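Local coordinates for protein glycerol dehydratase (Clostridium butyricum, PDB 1R9D) that probably acts as a coenzyme B12-independent glycyl-radical lyase that dehydrates glycerol, the substrate bound in this crystal form, at residues V553-D558 with D657-G662. Residues are numbered along the deposited sequence; the frame is centred on the assembly and turned at random.
Sequences VANIGD and DGRKSG
Asp558 and Asp657 bring the backbones closest, their CA atoms 5.1 Å apart, where the first turns of helix 553-569 meet an Asx turn in the loop between helices 644-650 and 680-687 of this pyruvate formate-lyase-like fold. Asp657 closes that turn: OD1 accepts from Arg659 N at 3.1 Å, the N-H arriving well above the carboxylate plane, and also bonds Thr655 OG1. With CG set between its backbone N and carbonyl carbon (chi1 56°), Asp657 holds OD1 at the turn and OD2 beside the helix. Asn555 ND2 gives OD2 a weak bond of 3.4 Å, amide and carboxylate planes steeply turned at 71°, while Asn555 OD1 accepts from Ala666 N. The same ND2 lies 3.6 Å from Arg659 CD; beyond CD, the guanidinium bonds Thr652 O, Gly653 O and Gln663 O, tying the loop to itself. The CB atoms of Asp558 and Asp657 pack at 3.5 Å, yet their carboxylates stay separate, and Asp558 OD1 accepts from Phe602 N. One water bridges the two acids and probably eases the repulsion between them, donating to Asp558 OD2 at 2.6 Å and to Asp657 OD2 at 2.8 Å.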
loop_
_atom_site.group_PDB
_atom_site.type_symbol
_atom_site.label_atom_id
_atom_site.label_comp_id
_atom_site.label_asym_id
_atom_site.label_seq_id
_atom_site.Cartn_x
_atom_site.Cartn_y
_atom_site.Cartn_z
ATOM N N VAL A 553 -9.846 33.005 -19.037
ATOM C CA VAL A 553 -8.810 34.029 -19.210
ATOM C C VAL A 553 -9.286 35.392 -19.731
ATOM O O VAL A 553 -8.917 36.424 -19.173
ATOM C CB VAL A 553 -7.662 33.519 -20.120
ATOM C CG1 VAL A 553 -6.614 34.625 -20.306
ATOM C CG2 VAL A 553 -7.000 32.300 -19.482
ATOM N N ALA A 554 -10.087 35.414 -20.791
ATOM C CA ALA A 554 -10.555 36.693 -21.319
ATOM C C ALA A 554 -11.462 37.388 -20.310
ATOM O O ALA A 554 -11.434 38.616 -20.182
ATOM C CB ALA A 554 -11.294 36.493 -22.634
ATOM N N ASN A 555 -12.260 36.607 -19.586
ATOM C CA ASN A 555 -13.162 37.185 -18.597
ATOM C C ASN A 555 -12.377 37.868 -17.473
ATOM O O ASN A 555 -12.776 38.925 -16.978
ATOM C CB ASN A 555 -14.088 36.109 -18.014
ATOM C CG ASN A 555 -14.904 35.401 -19.084
ATOM O OD1 ASN A 555 -14.499 34.360 -19.600
ATOM N ND2 ASN A 555 -16.049 35.979 -19.439
ATOM N N ILE A 556 -11.255 37.271 -17.079
ATOM C CA ILE A 556 -10.431 37.850 -16.022
ATOM C C ILE A 556 -9.732 39.126 -16.478
ATOM O O ILE A 556 -9.695 40.112 -15.745
ATOM C CB ILE A 556 -9.381 36.824 -15.502
ATOM C CG1 ILE A 556 -10.024 35.927 -14.439
ATOM C CG2 ILE A 556 -8.187 37.543 -14.876
ATOM C CD1 ILE A 556 -11.332 35.314 -14.855
ATOM N N GLY A 557 -9.177 39.112 -17.685
ATOM C CA GLY A 557 -8.505 40.297 -18.190
ATOM C C GLY A 557 -9.477 41.456 -18.327
ATOM O O GLY A 557 -9.200 42.573 -17.877
ATOM N N ASP A 558 -10.623 41.191 -18.948
ATOM C CA ASP A 558 -11.642 42.217 -19.144
ATOM C C ASP A 558 -12.214 42.697 -17.806
ATOM O O ASP A 558 -12.498 43.883 -17.637
ATOM C CB ASP A 558 -12.763 41.687 -20.053
ATOM C CG ASP A 558 -12.269 41.339 -21.459
ATOM O OD1 ASP A 558 -11.240 41.903 -21.892
ATOM O OD2 ASP A 558 -12.913 40.512 -22.145
ATOM N N ASP A 657 -16.682 42.553 -16.239
ATOM C CA ASP A 657 -16.503 42.815 -17.665
ATOM C C ASP A 657 -17.845 43.114 -18.335
ATOM O O ASP A 657 -17.895 43.428 -19.525
ATOM C CB ASP A 657 -15.822 41.622 -18.354
ATOM C CG ASP A 657 -16.568 40.311 -18.149
ATOM O OD1 ASP A 657 -17.492 40.274 -17.310
ATOM O OD2 ASP A 657 -16.216 39.315 -18.823
ATOM N N GLY A 658 -18.924 43.011 -17.564
ATOM C CA GLY A 658 -20.252 43.282 -18.092
ATOM C C GLY A 658 -21.048 42.035 -18.438
ATOM O O GLY A 658 -22.188 42.124 -18.907
ATOM N N ARG A 659 -20.445 40.871 -18.216
ATOM C CA ARG A 659 -21.088 39.589 -18.493
ATOM C C ARG A 659 -22.157 39.306 -17.434
ATOM O O ARG A 659 -21.908 39.460 -16.242
ATOM C CB ARG A 659 -20.027 38.471 -18.484
ATOM C CG ARG A 659 -20.592 37.069 -18.623
ATOM C CD ARG A 659 -19.531 35.984 -18.416
ATOM N NE ARG A 659 -20.131 34.847 -17.721
ATOM C CZ ARG A 659 -20.463 34.856 -16.434
ATOM N NH1 ARG A 659 -20.234 35.937 -15.696
ATOM N NH2 ARG A 659 -21.065 33.803 -15.893
ATOM N N LYS A 660 -23.347 38.892 -17.865
ATOM C CA LYS A 660 -24.426 38.600 -16.923
ATOM C C LYS A 660 -24.306 37.214 -16.297
ATOM O O LYS A 660 -23.704 36.308 -16.870
ATOM C CB LYS A 660 -25.789 38.724 -17.608
ATOM C CG LYS A 660 -26.062 40.105 -18.178
ATOM C CD LYS A 660 -27.546 40.316 -18.431
ATOM C CE LYS A 660 -28.325 40.283 -17.124
ATOM N NZ LYS A 660 -29.766 40.584 -17.319
ATOM N N SER A 661 -24.895 37.067 -15.116
ATOM C CA SER A 661 -24.870 35.812 -14.381
ATOM C C SER A 661 -25.369 34.628 -15.205
ATOM O O SER A 661 -26.333 34.745 -15.967
ATOM C CB SER A 661 -25.715 35.944 -13.108
ATOM O OG SER A 661 -25.747 34.732 -12.373
ATOM N N GLY A 662 -24.692 33.493 -15.054
ATOM C CA GLY A 662 -25.084 32.284 -15.755
ATOM C C GLY A 662 -24.639 32.140 -17.196
ATOM O O GLY A 662 -24.835 31.083 -17.795
HETATM O O HOH W 1 -15.152 39.393 -21.444
#